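Local structure of periplasmic solute binding protein (Candidatus liberibacter, 4CL2) at residues 81-84 / 85-88; 117-120 / 121-124; 219-222 / 223-226. The protein binds manganese and zinc ions and, as a member of the solute-binding protein 9 family, probably delivers metal to an uptake transporter. All coordinates share one frame; numbering follows the deposited sequence.

Interaction 1: 81-84 / 85-88; sequences IITV and TDGI
Two overlapping beta turns that share T85 and D86 lead the chain off the end of edge strand 80-83. The first is a type I turn in which T83 and D86 meet across V84 and T85. D86 N donates to T83 O at 3.3 Å, so the closing bond is long. It is fairly straight at 161°, but the donor stands well above the T83 carbonyl plane. The D86 carboxylate folds back over the same carbonyl. D86 CG comes to 3.1 Å from T83 O, while the two side chains cross at about a right angle. With CG anti to its own carbonyl carbon (chi1 -77°), the carboxylate is turned back to the strand end. A water completes the link. It accepts from T83 N at 2.9 Å and donates to D86 OD2 at 2.8 Å. Both backbone polar groups of T83 are thus tied to D86, one directly and one through water.

The methyl CG2 of T83 lies 3.4 Å from T85 OG1 and is also near D86 OD1. The T85 hydroxyl is held by N60 O, in the chain just past strand 56-59. V84 points its side chain away from the turn, onto L58, Y117 and I121. The second turn, type II, is closed by I88 N donating to T85 O at 2.9 Å. G87 takes the third position of this turn with a positive phi of 94°, a conformation glycine adopts easily. Here the overlapping type I and type II turns lead off the C-terminal end of an outermost strand of a four-stranded parallel sheet.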
loop_
_atom_site.group_PDB
_atom_site.type_symbol
_atom_site.label_atom_id
_atom_site.label_comp_id
_atom_site.label_asym_id
_atom_site.label_seq_id
_atom_site.Cartn_x
_atom_site.Cartn_y
_atom_site.Cartn_z
ATOM N N ILE A 81 -19.056 -0.807 -6.731
ATOM C CA ILE A 81 -17.716 -1.156 -6.249
ATOM C C ILE A 81 -16.694 -0.531 -7.187
ATOM O O ILE A 81 -16.727 -0.835 -8.422
ATOM C CB ILE A 81 -17.535 -2.675 -6.174
ATOM C CG1 ILE A 81 -18.625 -3.312 -5.343
ATOM C CG2 ILE A 81 -16.146 -3.014 -5.699
ATOM C CD1 ILE A 81 -18.713 -4.803 -5.408
ATOM N N ILE A 82 -15.855 0.351 -6.667
ATOM C CA ILE A 82 -14.884 1.110 -7.488
ATOM C C ILE A 82 -13.510 0.536 -7.168
ATOM O O ILE A 82 -13.183 0.318 -6.012
ATOM C CB ILE A 82 -14.905 2.601 -7.139
ATOM C CG1 ILE A 82 -16.295 3.231 -7.400
ATOM C CG2 ILE A 82 -13.746 3.395 -7.809
ATOM C CD1 ILE A 82 -16.776 3.197 -8.772
ATOM N N THR A 83 -12.701 0.280 -8.206
ATOM C CA THR A 83 -11.337 -0.179 -8.068
ATOM C C THR A 83 -10.461 1.060 -8.191
ATOM O O THR A 83 -10.344 1.652 -9.293
ATOM C CB THR A 83 -11.027 -1.193 -9.169
ATOM O OG1 THR A 83 -11.890 -2.328 -8.927
ATOM C CG2 THR A 83 -9.558 -1.638 -9.107
ATOM N N VAL A 84 -9.818 1.424 -7.096
ATOM C CA VAL A 84 -9.110 2.655 -7.020
ATOM C C VAL A 84 -7.710 2.628 -7.618
ATOM O O VAL A 84 -7.098 3.673 -7.705
ATOM C CB VAL A 84 -9.039 3.246 -5.576
ATOM C CG1 VAL A 84 -10.442 3.334 -4.960
ATOM C CG2 VAL A 84 -8.144 2.384 -4.696
ATOM N N THR A 85 -7.262 1.467 -8.107
ATOM C CA THR A 85 -6.032 1.309 -8.868
ATOM C C THR A 85 -6.240 1.334 -10.385
ATOM O O THR A 85 -5.295 1.087 -11.138
ATOM C CB THR A 85 -5.317 0.005 -8.487
ATOM O OG1 THR A 85 -6.244 -1.064 -8.704
ATOM C CG2 THR A 85 -4.824 0.025 -7.059
ATOM N N ASP A 86 -7.444 1.626 -10.867
ATOM C CA ASP A 86 -7.673 1.762 -12.318
ATOM C C ASP A 86 -6.645 2.742 -12.894
ATOM O O ASP A 86 -6.463 3.860 -12.381
ATOM C CB ASP A 86 -9.079 2.348 -12.564
ATOM C CG ASP A 86 -10.196 1.349 -12.399
ATOM O OD1 ASP A 86 -9.946 0.121 -12.217
ATOM O OD2 ASP A 86 -11.355 1.842 -12.407
ATOM N N GLY A 87 -6.013 2.347 -13.987
ATOM C CA GLY A 87 -4.935 3.170 -14.594
ATOM C C GLY A 87 -3.522 2.824 -14.160
ATOM O O GLY A 87 -2.550 3.488 -14.611
ATOM N N ILE A 88 -3.377 1.881 -13.210
ATOM C CA ILE A 88 -2.039 1.512 -12.757
ATOM C C ILE A 88 -1.696 0.214 -13.484
ATOM O O ILE A 88 -2.381 -0.779 -13.306
ATOM C CB ILE A 88 -1.962 1.320 -11.251
ATOM C CG1 ILE A 88 -2.221 2.676 -10.545
ATOM C CG2 ILE A 88 -0.616 0.741 -10.841
ATOM C CD1 ILE A 88 -2.328 2.712 -9.037
HETATM O O HOH W 1 -13.564 0.902 -10.929
#

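Interaction 2: 117-120 / 121-124; sequences YIEN and IRKA
E119 and R122 form a side-on salt bridge one helical turn apart. R122 NE donates to E119 OE1 at 2.9 Å, and R122 NH2 donates to E119 OE2 at 2.7 Å. Both bonds are almost straight at 177°. Each carboxylate oxygen lies near the guanidinium plane and is met on its syn side, though the two planes are twisted by 32°. The side chains run alongside each other. Both leave the helix with CG anti to the backbone N; E119 then bends at chi2 (61°) and R122 at chi3, which brings the charged ends together. Two bonds to two oxygens should limit rotation of both groups. E137 adds a weak, long ion pair to R122 NE.

N120 and K123 also lie side by side, but a water joins them. It donates to N120 OD1 at 2.6 Å and accepts from K123 NZ at 2.9 Å. N120 ND2 is bonded to the turns that follow strand 80-83. Beneath these side chains run the usual i to i+4 helix bonds, such as R122 N to I118 O at 2.8 Å.

I118, I121 and A124 are buried against the rest of the fold. I118 packs on helix 133-158, where R122 also touches A140, and on I17 of helix 12-22. I121 meets that same helix 12-22 and L58, and A124 reaches L56 of strand 56-59.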
loop_
_atom_site.group_PDB
_atom_site.type_symbol
_atom_site.label_atom_id
_atom_site.label_comp_id
_atom_site.label_asym_id
_atom_site.label_seq_id
_atom_site.Cartn_x
_atom_site.Cartn_y
_atom_site.Cartn_z
ATOM N N TYR A 117 -4.518 6.941 -6.939
ATOM C CA TYR A 117 -5.475 6.574 -5.872
ATOM C C TYR A 117 -6.364 7.781 -5.547
ATOM O O TYR A 117 -7.602 7.690 -5.527
ATOM C CB TYR A 117 -4.806 6.095 -4.587
ATOM C CG TYR A 117 -4.363 4.637 -4.565
ATOM C CD1 TYR A 117 -3.328 4.162 -5.359
ATOM C CD2 TYR A 117 -4.986 3.713 -3.721
ATOM C CE1 TYR A 117 -2.896 2.829 -5.307
ATOM C CE2 TYR A 117 -4.568 2.395 -3.696
ATOM C CZ TYR A 117 -3.567 1.931 -4.473
ATOM O OH TYR A 117 -3.122 0.614 -4.454
ATOM N N ILE A 118 -5.736 8.898 -5.332
ATOM C CA ILE A 118 -6.476 10.134 -4.952
ATOM C C ILE A 118 -7.441 10.526 -6.056
ATOM O O ILE A 118 -8.604 10.832 -5.771
ATOM C CB ILE A 118 -5.465 11.254 -4.623
ATOM C CG1 ILE A 118 -4.744 10.918 -3.307
ATOM C CG2 ILE A 118 -6.170 12.612 -4.546
ATOM C CD1 ILE A 118 -3.496 11.726 -3.083
ATOM N N GLU A 119 -6.971 10.547 -7.322
ATOM C CA GLU A 119 -7.785 10.953 -8.465
ATOM C C GLU A 119 -8.976 10.026 -8.624
ATOM O O GLU A 119 -10.108 10.483 -8.870
ATOM C CB GLU A 119 -6.944 11.040 -9.741
ATOM C CG GLU A 119 -7.795 11.199 -10.977
ATOM C CD GLU A 119 -8.659 12.442 -11.002
ATOM O OE1 GLU A 119 -8.453 13.372 -10.161
ATOM O OE2 GLU A 119 -9.595 12.475 -11.833
ATOM N N ASN A 120 -8.743 8.703 -8.534
ATOM C CA ASN A 120 -9.862 7.787 -8.737
ATOM C C ASN A 120 -10.868 7.940 -7.611
ATOM O O ASN A 120 -12.095 7.773 -7.840
ATOM C CB ASN A 120 -9.341 6.333 -8.779
ATOM C CG ASN A 120 -8.702 6.025 -10.109
ATOM O OD1 ASN A 120 -9.054 6.643 -11.105
ATOM N ND2 ASN A 120 -7.750 5.127 -10.142
ATOM N N ILE A 121 -10.413 8.223 -6.403
ATOM C CA ILE A 121 -11.338 8.361 -5.272
ATOM C C ILE A 121 -12.108 9.698 -5.409
ATOM O O ILE A 121 -13.326 9.761 -5.173
ATOM C CB ILE A 121 -10.624 8.197 -3.913
ATOM C CG1 ILE A 121 -10.197 6.737 -3.753
ATOM C CG2 ILE A 121 -11.549 8.567 -2.731
ATOM C CD1 ILE A 121 -9.207 6.501 -2.644
ATOM N N ARG A 122 -11.393 10.757 -5.755
ATOM C CA ARG A 122 -12.045 12.052 -6.047
ATOM C C ARG A 122 -13.168 11.882 -7.086
ATOM O O ARG A 122 -14.311 12.346 -6.902
ATOM C CB ARG A 122 -11.040 13.092 -6.528
ATOM C CG ARG A 122 -11.693 14.428 -6.838
ATOM C CD ARG A 122 -10.936 15.211 -7.886
ATOM N NE ARG A 122 -10.949 14.515 -9.202
ATOM C CZ ARG A 122 -12.002 14.409 -9.995
ATOM N NH1 ARG A 122 -13.153 14.962 -9.697
ATOM N NH2 ARG A 122 -11.917 13.733 -11.127
ATOM N N LYS A 123 -12.848 11.181 -8.181
ATOM C CA LYS A 123 -13.813 10.961 -9.242
ATOM C C LYS A 123 -15.020 10.200 -8.755
ATOM O O LYS A 123 -16.157 10.564 -9.068
ATOM C CB LYS A 123 -13.087 10.239 -10.412
ATOM C CG LYS A 123 -14.000 10.065 -11.604
ATOM C CD LYS A 123 -13.290 9.377 -12.787
ATOM C CE LYS A 123 -11.783 9.363 -12.801
ATOM N NZ LYS A 123 -11.343 8.482 -13.949
ATOM N N ALA A 124 -14.786 9.138 -7.974
ATOM C CA ALA A 124 -15.908 8.351 -7.465
ATOM C C ALA A 124 -16.783 9.114 -6.467
ATOM O O ALA A 124 -18.012 9.025 -6.504
ATOM C CB ALA A 124 -15.371 7.049 -6.870
HETATM O O HOH W 2 -10.218 5.842 -13.319
#

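Interaction 3: 219-222 / 223-226; sequences FSES and TNSD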
loop_
_atom_site.group_PDB
_atom_site.type_symbol
_atom_site.label_atom_id
_atom_site.label_comp_id
_atom_site.label_asym_id
_atom_site.label_seq_id
_atom_site.Cartn_x
_atom_site.Cartn_y
_atom_site.Cartn_z
ATOM N N PHE A 219 15.092 -5.585 4.563
ATOM C CA PHE A 219 14.067 -5.167 5.537
ATOM C C PHE A 219 13.043 -6.256 5.780
ATOM O O PHE A 219 12.896 -7.225 4.975
ATOM C CB PHE A 219 13.308 -3.971 5.018
ATOM C CG PHE A 219 14.172 -2.758 4.762
ATOM C CD1 PHE A 219 14.480 -1.892 5.808
ATOM C CD2 PHE A 219 14.707 -2.515 3.513
ATOM C CE1 PHE A 219 15.281 -0.776 5.594
ATOM C CE2 PHE A 219 15.485 -1.386 3.282
ATOM C CZ PHE A 219 15.775 -0.532 4.326
ATOM N N SER A 220 12.375 -6.155 6.905
ATOM C CA SER A 220 11.066 -6.801 7.091
ATOM C C SER A 220 9.985 -5.821 7.295
ATOM O O SER A 220 10.217 -4.613 7.211
ATOM C CB SER A 220 11.126 -7.863 8.213
ATOM O OG SER A 220 11.337 -7.231 9.496
ATOM N N GLU A 221 8.754 -6.289 7.494
ATOM C CA GLU A 221 7.625 -5.440 7.527
ATOM C C GLU A 221 6.738 -5.640 8.771
ATOM O O GLU A 221 6.848 -6.618 9.466
ATOM C CB GLU A 221 6.831 -5.527 6.216
ATOM C CG GLU A 221 7.716 -5.248 4.977
ATOM C CD GLU A 221 8.414 -6.481 4.383
ATOM O OE1 GLU A 221 7.767 -7.428 4.113
ATOM O OE2 GLU A 221 9.615 -6.470 4.170
ATOM N N SER A 222 5.861 -4.676 9.015
ATOM C CA SER A 222 5.242 -4.564 10.363
ATOM C C SER A 222 4.223 -5.679 10.621
ATOM O O SER A 222 3.941 -5.999 11.781
ATOM C CB SER A 222 4.550 -3.222 10.550
ATOM O OG SER A 222 3.437 -3.037 9.638
ATOM N N THR A 223 3.775 -6.342 9.571
ATOM C CA THR A 223 2.853 -7.485 9.761
ATOM C C THR A 223 3.448 -8.844 9.518
ATOM O O THR A 223 2.704 -9.810 9.471
ATOM C CB THR A 223 1.595 -7.309 8.932
ATOM O OG1 THR A 223 1.865 -7.412 7.522
ATOM C CG2 THR A 223 1.013 -5.938 9.208
ATOM N N ASN A 224 4.759 -8.947 9.376
ATOM C CA ASN A 224 5.384 -10.254 9.239
ATOM C C ASN A 224 6.549 -10.429 10.155
ATOM O O ASN A 224 6.854 -9.541 10.923
ATOM C CB ASN A 224 5.681 -10.566 7.757
ATOM C CG ASN A 224 6.633 -9.588 7.118
ATOM O OD1 ASN A 224 7.546 -9.063 7.760
ATOM N ND2 ASN A 224 6.459 -9.378 5.824
ATOM N N SER A 225 7.101 -11.648 10.223
ATOM C CA SER A 225 8.253 -11.922 11.011
ATOM C C SER A 225 9.533 -11.342 10.445
ATOM O O SER A 225 9.753 -11.328 9.220
ATOM C CB SER A 225 8.427 -13.465 11.179
ATOM O OG SER A 225 9.589 -13.766 11.900
ATOM N N ASP A 226 10.409 -10.910 11.358
ATOM C CA ASP A 226 11.758 -10.496 11.003
ATOM C C ASP A 226 12.757 -11.613 10.857
ATOM O O ASP A 226 13.892 -11.371 10.508
ATOM C CB ASP A 226 12.307 -9.408 11.951
ATOM C CG ASP A 226 12.551 -9.883 13.371
ATOM O OD1 ASP A 226 12.431 -11.085 13.695
ATOM O OD2 ASP A 226 12.981 -9.039 14.180
HETATM O O HOH W 3 5.622 -8.198 13.043
#
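E221 and N224 cross obliquely, with the N224 amide plane turned 80° from the E221 carboxylate plane. The amide sends N224 ND2 to E221 OE1 at 2.9 Å. The acceptor lies in the amide plane, yet the nitrogen approaches the carboxylate from above its plane. The other amide atom, N224 OD1, accepts from E221 N at 3.0 Å. One amide therefore grips both the backbone and the side chain of E221. N224 CG stands between its own backbone N and carbonyl carbon (chi1 61°), which folds the amide back over the strand end. E221 bends at chi2 (89°) and brings OE1 round to meet it.

The backbone adds a third bond, N224 N to E221 O at 3.1 Å. It closes a type I beta turn from E221 to N224, with the donor well above the carbonyl plane. This turn takes the chain from the end of strand 217-221 toward helix 227-236, beside the metal site. E221 OE1 also accepts from E172 N, and E221 OE2 from S171 N. E172 is a manganese ligand, so E221 is a second-shell residue that probably helps to position it. T223 touches D247, another ligand of the same ion. N224 ND2 has a second acceptor in N193 OD1.

A water donates to S222 O at 3.0 Å and to N224 O at 2.8 Å. It bridges the carbonyls of the second and last residues of the turn. Farther back, S220 OG lies 3.4 Å from D226 CB, while its polar partner is Y240 OH. D226 directs its carboxylate to K230. S225 OG caps Q227 N at the start of the helix.

In the fold
Interactions 1 and 2 are neighbours, with centres 9 Å apart. N120 ND2 probably donates to both V84 O and D86 O, at 2.9 Å each, which ties helix 111-128 to the turns after strand 80-83. V84 and T85 also pack on Y117. Interaction 3 lies on the opposite side of the chain's centre, about 27 Å from interaction 1 and 30 Å from interaction 2, centre to centre. Interaction 3 is nearest the manganese ion bound by H106, E172 and D247, with the T223 side chain about 6 Å away. The Y117 side chain is about 11 Å from the manganese ion. The T85 side chain is about 13 Å from the manganese ion.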